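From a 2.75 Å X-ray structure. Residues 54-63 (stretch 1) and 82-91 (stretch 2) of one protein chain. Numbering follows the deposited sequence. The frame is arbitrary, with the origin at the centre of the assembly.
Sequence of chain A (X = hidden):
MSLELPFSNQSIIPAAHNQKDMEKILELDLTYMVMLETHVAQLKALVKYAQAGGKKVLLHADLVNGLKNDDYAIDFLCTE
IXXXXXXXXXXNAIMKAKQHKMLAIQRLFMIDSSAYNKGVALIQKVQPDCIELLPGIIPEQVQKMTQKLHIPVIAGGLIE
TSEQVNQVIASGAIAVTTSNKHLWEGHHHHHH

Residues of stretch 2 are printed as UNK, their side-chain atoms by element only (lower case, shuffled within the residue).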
# COMPACT_ATOMS: atom_id res chain seq x y z
N GLY A 54 -12.98 -12.82 3.03
CA GLY A 54 -13.59 -11.54 2.68
C GLY A 54 -12.67 -10.34 2.74
O GLY A 54 -13.14 -9.19 2.77
N LYS A 55 -11.36 -10.59 2.76
CA LYS A 55 -10.36 -9.53 2.85
C LYS A 55 -9.72 -9.28 1.49
O LYS A 55 -9.27 -10.22 0.83
CB LYS A 55 -9.28 -9.86 3.89
CG LYS A 55 -9.79 -10.09 5.31
CD LYS A 55 -10.61 -8.92 5.79
CE LYS A 55 -11.43 -9.27 7.00
NZ LYS A 55 -10.60 -9.25 8.23
N LYS A 56 -9.68 -8.01 1.09
CA LYS A 56 -9.02 -7.62 -0.15
C LYS A 56 -7.54 -7.30 0.09
O LYS A 56 -7.19 -6.62 1.06
CB LYS A 56 -9.77 -6.45 -0.79
CG LYS A 56 -11.07 -6.86 -1.48
CD LYS A 56 -11.92 -5.65 -1.85
CE LYS A 56 -12.95 -5.99 -2.91
NZ LYS A 56 -12.39 -5.88 -4.29
N VAL A 57 -6.67 -7.80 -0.78
CA VAL A 57 -5.22 -7.77 -0.55
C VAL A 57 -4.46 -6.74 -1.40
O VAL A 57 -4.58 -6.70 -2.63
CB VAL A 57 -4.58 -9.17 -0.72
CG1 VAL A 57 -3.07 -9.13 -0.45
CG2 VAL A 57 -5.22 -10.15 0.22
N LEU A 58 -3.69 -5.90 -0.71
CA LEU A 58 -2.70 -5.04 -1.34
C LEU A 58 -1.33 -5.68 -1.11
O LEU A 58 -0.86 -5.79 0.03
CB LEU A 58 -2.76 -3.62 -0.76
CG LEU A 58 -4.15 -2.97 -0.81
CD1 LEU A 58 -4.27 -1.76 0.13
CD2 LEU A 58 -4.55 -2.59 -2.24
N LEU A 59 -0.69 -6.11 -2.20
CA LEU A 59 0.55 -6.88 -2.11
C LEU A 59 1.80 -6.09 -2.50
O LEU A 59 1.87 -5.52 -3.59
CB LEU A 59 0.46 -8.16 -2.95
CG LEU A 59 1.74 -8.99 -3.11
CD1 LEU A 59 2.22 -9.54 -1.76
CD2 LEU A 59 1.58 -10.11 -4.13
N HIS A 60 2.78 -6.08 -1.61
CA HIS A 60 4.08 -5.50 -1.91
C HIS A 60 4.87 -6.33 -2.91
O HIS A 60 5.44 -7.37 -2.58
CB HIS A 60 4.89 -5.31 -0.63
CG HIS A 60 4.58 -4.04 0.08
ND1 HIS A 60 5.21 -2.85 -0.23
CD2 HIS A 60 3.69 -3.75 1.05
CE1 HIS A 60 4.72 -1.89 0.54
NE2 HIS A 60 3.80 -2.41 1.33
N ALA A 61 4.88 -5.84 -4.15
CA ALA A 61 5.56 -6.48 -5.27
C ALA A 61 7.07 -6.56 -5.06
O ALA A 61 7.73 -7.48 -5.55
CB ALA A 61 5.24 -5.74 -6.54
N ASP A 62 7.61 -5.59 -4.33
CA ASP A 62 9.05 -5.49 -4.10
C ASP A 62 9.54 -6.42 -2.98
O ASP A 62 10.73 -6.73 -2.92
CB ASP A 62 9.43 -4.04 -3.79
CG ASP A 62 9.13 -3.11 -4.94
OD1 ASP A 62 8.98 -1.89 -4.69
OD2 ASP A 62 9.03 -3.58 -6.10
N LEU A 63 8.61 -6.86 -2.13
CA LEU A 63 8.94 -7.66 -0.94
C LEU A 63 8.61 -9.16 -1.06
O LEU A 63 8.51 -9.86 -0.04
CB LEU A 63 8.25 -7.06 0.29
CG LEU A 63 8.64 -5.65 0.74
CD1 LEU A 63 7.74 -5.21 1.87
CD2 LEU A 63 10.11 -5.55 1.15
N UNK A 82 -3.02 -12.70 -8.40
CA UNK A 82 -4.22 -11.84 -8.32
C UNK A 82 -4.57 -11.31 -6.93
O UNK A 82 -5.57 -11.74 -6.34
c UNK A 82 -5.43 -12.55 -8.94
s UNK A 82 -5.08 -13.35 -10.51
N UNK A 83 -3.75 -10.39 -6.39
CA UNK A 83 -4.29 -9.64 -5.26
C UNK A 83 -5.27 -8.59 -5.77
O UNK A 83 -5.54 -8.53 -6.96
c UNK A 83 -2.36 -10.00 -6.69
c UNK A 83 -3.05 -8.97 -4.67
c UNK A 83 -2.12 -8.82 -5.81
N UNK A 84 -5.81 -7.78 -4.87
CA UNK A 84 -6.75 -6.75 -5.28
C UNK A 84 -6.04 -5.46 -5.69
O UNK A 84 -6.63 -4.58 -6.32
o UNK A 84 -9.71 -7.91 -4.36
o UNK A 84 -8.02 -8.70 -3.20
c UNK A 84 -8.56 -7.80 -3.88
c UNK A 84 -7.78 -6.53 -4.19
N UNK A 85 -4.76 -5.37 -5.32
CA UNK A 85 -3.90 -4.26 -5.70
C UNK A 85 -2.45 -4.60 -5.47
O UNK A 85 -2.14 -5.51 -4.69
N UNK A 86 -1.54 -3.90 -6.15
CA UNK A 86 -0.10 -4.07 -5.91
C UNK A 86 0.60 -2.78 -5.49
O UNK A 86 0.19 -1.67 -5.85
c UNK A 86 0.67 -4.72 -7.11
c UNK A 86 2.33 -3.85 -8.86
c UNK A 86 0.96 -3.70 -8.22
c UNK A 86 -0.05 -5.95 -7.65
N UNK A 87 1.65 -2.93 -4.69
CA UNK A 87 2.44 -1.79 -4.26
C UNK A 87 3.86 -2.02 -4.69
O UNK A 87 4.45 -3.05 -4.38
c UNK A 87 0.72 -1.57 -0.80
c UNK A 87 3.26 -0.40 -2.31
c UNK A 87 2.38 -1.59 -2.73
c UNK A 87 0.94 -1.37 -2.27
N UNK A 88 4.39 -1.05 -5.43
CA UNK A 88 5.79 -1.08 -5.82
C UNK A 88 6.42 0.30 -5.74
O UNK A 88 5.73 1.33 -5.75
c UNK A 88 5.94 -1.64 -7.23
o UNK A 88 7.31 -1.72 -7.58
N UNK A 89 7.74 0.31 -5.65
CA UNK A 89 8.50 1.54 -5.58
C UNK A 89 9.05 1.81 -6.98
O UNK A 89 9.43 2.94 -7.32
c UNK A 89 10.94 1.01 -5.08
c UNK A 89 9.59 1.41 -4.50
o UNK A 89 9.68 2.64 -3.76
N UNK A 90 9.05 0.76 -7.80
CA UNK A 90 9.53 0.77 -9.16
C UNK A 90 8.44 1.35 -10.06
O UNK A 90 7.27 0.99 -9.92
n UNK A 90 12.13 -2.64 -11.78
c UNK A 90 10.87 -2.03 -11.38
c UNK A 90 9.82 -0.67 -9.58
c UNK A 90 11.07 -0.87 -10.42
n UNK A 90 11.41 -3.17 -13.90
c UNK A 90 12.36 -3.18 -12.97
n UNK A 90 13.55 -3.71 -13.24
N UNK A 91 8.84 2.22 -10.98
CA UNK A 91 7.89 2.86 -11.91
C UNK A 91 7.35 1.91 -12.96
O UNK A 91 6.16 1.95 -13.30

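Position 82 carries one carbon followed by one sulfur. Its CA-to-CB bond points away from stretch 1, and nothing there comes within reach; the residue is Cys-82, which leaves the preceding helix with positive phi.

At position 83 three carbons close a ring onto the backbone nitrogen, which defines Pro-83. The ring faces stretch 1, with its CB 4.2 Å from Val-57 CG1 and its CG 3.9 Å from Leu-59 CB.

Position 84 has two carbons, the second bearing two oxygens. One oxygen accepts the backbone amide of Val-57, and the other lies near the Lys-56 side chain. A carboxylate fits, with no nitrogen and no further carbon: Asp-84. Its OD2 is 2.9 Å from Val-57 N in a nearly straight hydrogen bond, while OD1 forms a salt bridge with Lys-56 NZ at 3.4 Å, its hydrogen bond weak.

Position 85 has no side-chain atoms and is Gly-85. An ideal CB here would lie 2.7 Å from Leu-58 CD2, a clash, so the leucine occupies the space that the glycine leaves free.

Position 86 shows four carbons, forked at the first, with one arm two carbons long: Ile-86. It shares a face of the sheet with Leu-59, and its CD1 lies 4.2 Å from Ala-61 CB.

The same forked four-carbon pattern recurs at position 87, now on the face of Leu-58 and His-60, giving Ile-87. Its CB sits 4.1 Å from the centroid of the His-60 ring, over the face in a CH-pi contact, and its CD1 reaches to 4.0 Å from Leu-58 CB.

Position 88 has one carbon and one oxygen, the latter near the Asp-62 carboxylate, and is Ser-88. Its OG donates to Asp-62 OD2 at 2.9 Å and accepts from the backbone N of position 90 at 3.0 Å.

At position 89 one carbon carries an oxygen and a carbon, as in Thr-89; its backbone N donates to Asp-62 OD1 at 2.7 Å.

Position 90 extends through three carbons and a nitrogen to a carbon bearing two more nitrogens, the guanidinium of Arg-90, whose end leads away. Position 91 lacks a side chain and is Gly-91, without contact.

The contact is a parallel strand pairing. Leu-59 anchors its centre, its N donating to Gly-85 O at 2.9 Å and its O accepting from Ile-87 N at 2.8 Å; Ala-61 N continues the ladder to Ile-87 O at 2.8 Å. Carboxylates fasten both ends, Asp-84 at Val-57 and Asp-62 at Ser-88 and Thr-89, while apolar side chains pack between them.

Stretch 2 82-91: CPDGIISTRG
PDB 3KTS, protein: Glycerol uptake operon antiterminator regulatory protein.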